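Local coordinates for extracellular solute-binding protein, family 1 (Bifidobacterium longum subsp. infantis, PDB 6FTH) that probably captures human milk oligosaccharides outside the cell and hands them to an ABC transporter for import, at residues 50-55 with 60-65; 235-240 with 512-517. One frame throughout, in Å; residues are numbered along the deposited sequence.

Contact 1 (50-55 with 60-65); sequences KDLEAD and IEWQEV
Glu53 of the helix reaches the backbone of Ile60 through its carboxylate: Ile60 N donates to Glu53 OE2 over 2.8 Å, nearly straight at the hydrogen (168°), though it meets the oxygen from above the carboxylate plane. With CG anti to the backbone N (chi1 -176°) and the chain extended beyond it, the carboxylate is carried across to the strand, a span that suits glutamate.

Water carries the other polar links. One molecule donates to Glu53 OE1 (2.8 Å) and accepts from Trp62 NE1 (2.9 Å), lying in the indole plane at its edge; a second lies 2.6 Å from Ile60 O and 3.1 Å from Glu53 OE1.

Helix 47-56 and strand 59-66 belong to a beta-alpha-beta unit begun by strand 29-36, which pairs in parallel with 59-66, as in the alpha/beta lobes of periplasmic-type binding proteins.

Apolar contacts fill in beside the carboxylate. Ile60 and Glu53 side chains run past each other in opposite directions, Ile60 CD1 coming 3.9 Å from Glu53 CB. Ile60 CG2 sits over the centre of the Trp62 ring, 3.3 Å above its plane. Buried Leu52 sets CD2 4.5 Å from Trp62 CH2 at the ring's edge and also packs on helix 350-360.

Contact 2 (235-240 with 512-517); sequences FYAKNG and KWYDIY
Tyr514 projects from its helix toward Gly240 and Ala237, and these three residues make up nearly all of the contact. With CG anti to the backbone N (chi1 172°), the phenol is carried away from the helix, and Tyr514 OH comes 3.3 Å from Gly240 CA. Tyr514 CE2 lies 3.4 Å from Gly240 O, which approaches the ring obliquely.

Gly240 suits the place because its positive phi (78°) is easily adopted without a side chain. Its carbonyl oxygen accepts hydrogen bonds from Gln511, within helix 503-518, and from Lys519, just beyond it; Asp515 OD1 also takes a hydrogen bond from the first and a salt bridge from the second.

Ala237 points its methyl toward the helix, and Ala237 CB rests 4.3 Å from Tyr514 CE1; a small residue leaves room for the broad ring. Tyr514 is buried, and its hydroxyl is satisfied by Val445 O, while the ring also touches Val242. An alanine in place of Tyr514 is likely to leave Val445 O without this partner and open a gap beside Ala237 and Gly240.

The contact packs a two-residue beta hairpin, 235-238 with 241-244, closed by a type I' Asn239-Gly240 turn, on the chain's last helix.

Overall arrangement
From the N terminus, the chain runs through strand 29-36 into helix 47-56, turns, and enters strand 59-66; contact 1 closes this short loop, only four residues lying between its segments. Contact 2 opens much later, at strand 235-238, and closes a loop of 271 residues when helix 503-518 comes back to the hairpin near the C terminus. The two loops follow in series and neither nest nor cross. Contact 1 is local, tying a helix to an outermost strand, 59-66, of a mixed sheet, whereas contact 2 ties the 235-244 hairpin to the last helix of the chain. Their centres lie 41 Å apart and their nearest atoms about 26 Å, so they do not touch.

Contact 1 (50-55 with 60-65)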
loop_
_atom_site.group_PDB
_atom_site.type_symbol
_atom_site.label_atom_id
_atom_site.label_comp_id
_atom_site.label_asym_id
_atom_site.label_seq_id
_atom_site.Cartn_x
_atom_site.Cartn_y
_atom_site.Cartn_z
ATOM N N LYS A 50 -13.659 19.615 17.074
ATOM C CA LYS A 50 -14.212 20.822 17.676
ATOM C C LYS A 50 -13.097 21.758 18.128
ATOM O O LYS A 50 -13.155 22.973 17.882
ATOM C CB LYS A 50 -15.113 20.436 18.855
ATOM C CG LYS A 50 -16.433 19.821 18.446
ATOM C CD LYS A 50 -17.451 19.889 19.589
ATOM C CE LYS A 50 -18.821 19.352 19.166
ATOM N NZ LYS A 50 -19.297 19.853 17.844
ATOM N N ASP A 51 -12.066 21.197 18.764
ATOM C CA ASP A 51 -10.885 21.975 19.133
ATOM C C ASP A 51 -10.253 22.617 17.904
ATOM O O ASP A 51 -9.859 23.788 17.934
ATOM C CB ASP A 51 -9.841 21.080 19.814
ATOM C CG ASP A 51 -10.283 20.560 21.169
ATOM O OD1 ASP A 51 -11.335 21.005 21.678
ATOM O OD2 ASP A 51 -9.567 19.700 21.731
ATOM N N LEU A 52 -10.131 21.856 16.810
ATOM C CA LEU A 52 -9.457 22.376 15.631
ATOM C C LEU A 52 -10.190 23.584 15.083
ATOM O O LEU A 52 -9.571 24.594 14.723
ATOM C CB LEU A 52 -9.378 21.280 14.569
ATOM C CG LEU A 52 -8.807 21.635 13.193
ATOM C CD1 LEU A 52 -7.361 22.021 13.325
ATOM C CD2 LEU A 52 -8.982 20.441 12.241
ATOM N N GLU A 53 -11.518 23.486 15.007
ATOM C CA GLU A 53 -12.338 24.578 14.511
ATOM C C GLU A 53 -12.154 25.827 15.361
ATOM O O GLU A 53 -11.985 26.927 14.831
ATOM C CB GLU A 53 -13.805 24.150 14.498
ATOM C CG GLU A 53 -14.708 25.198 13.918
ATOM C CD GLU A 53 -16.127 24.686 13.709
ATOM O OE1 GLU A 53 -16.494 23.660 14.318
ATOM O OE2 GLU A 53 -16.860 25.296 12.920
ATOM N N ALA A 54 -12.166 25.670 16.683
ATOM C CA ALA A 54 -11.930 26.814 17.560
ATOM C C ALA A 54 -10.553 27.411 17.313
ATOM O O ALA A 54 -10.397 28.633 17.184
ATOM C CB ALA A 54 -12.046 26.358 19.012
ATOM N N ASP A 55 -9.536 26.553 17.226
ATOM C CA ASP A 55 -8.167 27.027 17.047
ATOM C C ASP A 55 -7.980 27.695 15.703
ATOM O O ASP A 55 -7.106 28.548 15.553
ATOM C CB ASP A 55 -7.189 25.864 17.164
ATOM C CG ASP A 55 -6.983 25.415 18.588
ATOM O OD1 ASP A 55 -7.623 25.991 19.515
ATOM O OD2 ASP A 55 -6.170 24.490 18.788
ATOM N N ILE A 60 -16.161 25.646 10.212
ATOM C CA ILE A 60 -15.941 24.514 9.312
ATOM C C ILE A 60 -17.285 23.890 8.976
ATOM O O ILE A 60 -18.036 23.470 9.866
ATOM C CB ILE A 60 -14.986 23.477 9.916
ATOM C CG1 ILE A 60 -13.610 24.106 10.159
ATOM C CG2 ILE A 60 -14.883 22.272 8.981
ATOM C CD1 ILE A 60 -12.650 23.212 10.914
ATOM N N GLU A 61 -17.580 23.809 7.691
ATOM C CA GLU A 61 -18.741 23.075 7.205
ATOM C C GLU A 61 -18.243 21.730 6.691
ATOM O O GLU A 61 -17.764 21.624 5.557
ATOM C CB GLU A 61 -19.443 23.886 6.125
ATOM C CG GLU A 61 -19.993 25.197 6.662
ATOM C CD GLU A 61 -20.952 25.885 5.706
ATOM O OE1 GLU A 61 -20.968 25.534 4.503
ATOM O OE2 GLU A 61 -21.688 26.780 6.167
ATOM N N TRP A 62 -18.367 20.699 7.526
ATOM C CA TRP A 62 -17.870 19.377 7.176
ATOM C C TRP A 62 -18.842 18.702 6.217
ATOM O O TRP A 62 -20.066 18.793 6.375
ATOM C CB TRP A 62 -17.726 18.496 8.422
ATOM C CG TRP A 62 -16.764 18.968 9.496
ATOM C CD1 TRP A 62 -17.090 19.532 10.693
ATOM C CD2 TRP A 62 -15.329 18.874 9.483
ATOM N NE1 TRP A 62 -15.965 19.804 11.417
ATOM C CE2 TRP A 62 -14.867 19.416 10.698
ATOM C CE3 TRP A 62 -14.394 18.402 8.559
ATOM C CZ2 TRP A 62 -13.522 19.494 11.014
ATOM C CZ3 TRP A 62 -13.059 18.484 8.876
ATOM C CH2 TRP A 62 -12.635 19.029 10.098
ATOM N N GLN A 63 -18.289 18.027 5.214
ATOM C CA GLN A 63 -19.040 17.158 4.323
ATOM C C GLN A 63 -18.295 15.833 4.288
ATOM O O GLN A 63 -17.113 15.800 3.947
ATOM C CB GLN A 63 -19.103 17.752 2.917
ATOM C CG GLN A 63 -19.900 16.902 1.944
ATOM C CD GLN A 63 -19.804 17.405 0.513
ATOM O OE1 GLN A 63 -19.361 18.533 0.261
ATOM N NE2 GLN A 63 -20.212 16.562 -0.435
ATOM N N GLU A 64 -18.964 14.755 4.661
ATOM C CA GLU A 64 -18.340 13.443 4.728
ATOM C C GLU A 64 -18.906 12.527 3.655
ATOM O O GLU A 64 -20.109 12.555 3.367
ATOM C CB GLU A 64 -18.570 12.814 6.096
ATOM C CG GLU A 64 -17.938 13.599 7.214
ATOM C CD GLU A 64 -18.348 13.071 8.571
ATOM O OE1 GLU A 64 -17.581 12.309 9.183
ATOM O OE2 GLU A 64 -19.473 13.396 9.008
ATOM N N VAL A 65 -18.032 11.720 3.069
ATOM C CA VAL A 65 -18.419 10.717 2.083
ATOM C C VAL A 65 -17.604 9.453 2.313
ATOM O O VAL A 65 -16.440 9.509 2.733
ATOM C CB VAL A 65 -18.214 11.234 0.648
ATOM C CG1 VAL A 65 -18.998 12.520 0.445
ATOM C CG2 VAL A 65 -16.738 11.465 0.369
HETATM O O HOH W 1 -15.508 21.108 14.014
HETATM O O HOH W 2 -18.651 22.701 12.295
#

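Contact 2 (235-240 with 512-517)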
loop_
_atom_site.group_PDB
_atom_site.type_symbol
_atom_site.label_atom_id
_atom_site.label_comp_id
_atom_site.label_asym_id
_atom_site.label_seq_id
_atom_site.Cartn_x
_atom_site.Cartn_y
_atom_site.Cartn_z
ATOM N N PHE A 235 5.973 -2.772 -14.106
ATOM C CA PHE A 235 7.275 -2.158 -14.378
ATOM C C PHE A 235 8.235 -2.292 -13.206
ATOM O O PHE A 235 7.825 -2.417 -12.046
ATOM C CB PHE A 235 7.111 -0.689 -14.776
ATOM C CG PHE A 235 6.209 -0.531 -15.959
ATOM C CD1 PHE A 235 6.693 -0.718 -17.238
ATOM C CD2 PHE A 235 4.840 -0.362 -15.779
ATOM C CE1 PHE A 235 5.843 -0.667 -18.333
ATOM C CE2 PHE A 235 3.988 -0.306 -16.866
ATOM C CZ PHE A 235 4.485 -0.455 -18.142
ATOM N N TYR A 236 9.528 -2.279 -13.536
ATOM C CA TYR A 236 10.582 -2.322 -12.542
ATOM C C TYR A 236 11.782 -1.572 -13.081
ATOM O O TYR A 236 11.800 -1.137 -14.231
ATOM C CB TYR A 236 10.989 -3.744 -12.179
ATOM C CG TYR A 236 11.735 -4.533 -13.223
ATOM C CD1 TYR A 236 11.054 -5.127 -14.284
ATOM C CD2 TYR A 236 13.104 -4.737 -13.113
ATOM C CE1 TYR A 236 11.722 -5.868 -15.222
ATOM C CE2 TYR A 236 13.783 -5.462 -14.054
ATOM C CZ TYR A 236 13.087 -6.045 -15.102
ATOM O OH TYR A 236 13.722 -6.807 -16.061
ATOM N N ALA A 237 12.782 -1.413 -12.228
ATOM C CA ALA A 237 14.041 -0.803 -12.635
ATOM C C ALA A 237 15.198 -1.634 -12.107
ATOM O O ALA A 237 15.108 -2.253 -11.045
ATOM C CB ALA A 237 14.189 0.631 -12.129
ATOM N N LYS A 238 16.290 -1.639 -12.861
ATOM C CA LYS A 238 17.531 -2.233 -12.389
ATOM C C LYS A 238 18.672 -1.451 -13.015
ATOM O O LYS A 238 18.651 -1.197 -14.219
ATOM C CB LYS A 238 17.614 -3.706 -12.813
ATOM C CG LYS A 238 18.101 -4.643 -11.752
ATOM C CD LYS A 238 18.333 -6.042 -12.308
ATOM C CE LYS A 238 17.191 -6.981 -11.973
ATOM N NZ LYS A 238 17.610 -8.386 -12.252
ATOM N N ASN A 239 19.638 -1.038 -12.196
ATOM C CA ASN A 239 20.796 -0.298 -12.703
ATOM C C ASN A 239 20.374 0.960 -13.449
ATOM O O ASN A 239 21.028 1.371 -14.409
ATOM C CB ASN A 239 21.646 -1.162 -13.639
ATOM C CG ASN A 239 21.927 -2.519 -13.082
ATOM O OD1 ASN A 239 21.529 -3.546 -13.660
ATOM N ND2 ASN A 239 22.586 -2.543 -11.962
ATOM N N GLY A 240 19.286 1.600 -13.028
ATOM C CA GLY A 240 18.807 2.835 -13.640
ATOM C C GLY A 240 18.061 2.659 -14.946
ATOM O O GLY A 240 17.768 3.659 -15.616
ATOM N N LYS A 512 11.464 7.660 -19.186
ATOM C CA LYS A 512 11.618 9.108 -19.296
ATOM C C LYS A 512 11.346 9.795 -17.969
ATOM O O LYS A 512 12.134 10.630 -17.519
ATOM C CB LYS A 512 10.670 9.642 -20.369
ATOM C CG LYS A 512 10.743 11.156 -20.529
ATOM C CD LYS A 512 9.852 11.656 -21.624
ATOM C CE LYS A 512 8.415 11.554 -21.232
ATOM N NZ LYS A 512 7.476 12.141 -22.252
ATOM N N TRP A 513 10.219 9.487 -17.338
ATOM C CA TRP A 513 9.890 10.176 -16.089
ATOM C C TRP A 513 10.799 9.727 -14.956
ATOM O O TRP A 513 11.197 10.534 -14.108
ATOM C CB TRP A 513 8.425 9.968 -15.744
ATOM C CG TRP A 513 7.560 10.735 -16.688
ATOM C CD1 TRP A 513 6.828 10.232 -17.724
ATOM C CD2 TRP A 513 7.440 12.158 -16.763
ATOM N NE1 TRP A 513 6.235 11.262 -18.433
ATOM C CE2 TRP A 513 6.610 12.450 -17.868
ATOM C CE3 TRP A 513 7.960 13.216 -16.008
ATOM C CZ2 TRP A 513 6.252 13.759 -18.206
ATOM C CZ3 TRP A 513 7.609 14.519 -16.353
ATOM C CH2 TRP A 513 6.764 14.774 -17.448
ATOM N N TYR A 514 11.160 8.444 -14.938
ATOM C CA TYR A 514 12.157 7.992 -13.978
ATOM C C TYR A 514 13.440 8.810 -14.104
ATOM O O TYR A 514 14.017 9.252 -13.102
ATOM C CB TYR A 514 12.407 6.514 -14.220
ATOM C CG TYR A 514 13.544 5.926 -13.454
ATOM C CD1 TYR A 514 13.374 5.430 -12.156
ATOM C CD2 TYR A 514 14.788 5.826 -14.035
ATOM C CE1 TYR A 514 14.438 4.866 -11.452
ATOM C CE2 TYR A 514 15.846 5.259 -13.353
ATOM C CZ TYR A 514 15.671 4.774 -12.056
ATOM O OH TYR A 514 16.759 4.218 -11.390
ATOM N N ASP A 515 13.900 9.024 -15.330
ATOM C CA ASP A 515 15.118 9.809 -15.550
ATOM C C ASP A 515 14.934 11.256 -15.091
ATOM O O ASP A 515 15.800 11.814 -14.412
ATOM C CB ASP A 515 15.511 9.757 -17.029
ATOM C CG ASP A 515 16.034 8.410 -17.458
ATOM O OD1 ASP A 515 16.346 7.567 -16.592
ATOM O OD2 ASP A 515 16.139 8.189 -18.677
ATOM N N ILE A 516 13.812 11.879 -15.456
ATOM C CA ILE A 516 13.549 13.269 -15.061
ATOM C C ILE A 516 13.634 13.417 -13.545
ATOM O O ILE A 516 14.249 14.361 -13.027
ATOM C CB ILE A 516 12.182 13.725 -15.600
ATOM C CG1 ILE A 516 12.259 13.955 -17.119
ATOM C CG2 ILE A 516 11.693 14.982 -14.880
ATOM C CD1 ILE A 516 10.901 14.165 -17.787
ATOM N N TYR A 517 13.021 12.477 -12.811
ATOM C CA TYR A 517 12.926 12.595 -11.353
ATOM C C TYR A 517 14.199 12.155 -10.629
ATOM O O TYR A 517 14.464 12.627 -9.520
ATOM C CB TYR A 517 11.754 11.760 -10.836
ATOM C CG TYR A 517 10.419 12.448 -10.830
ATOM C CD1 TYR A 517 9.558 12.379 -11.920
ATOM C CD2 TYR A 517 9.986 13.131 -9.693
ATOM C CE1 TYR A 517 8.313 12.996 -11.881
ATOM C CE2 TYR A 517 8.754 13.749 -9.655
ATOM C CZ TYR A 517 7.917 13.674 -10.740
ATOM O OH TYR A 517 6.683 14.291 -10.654
#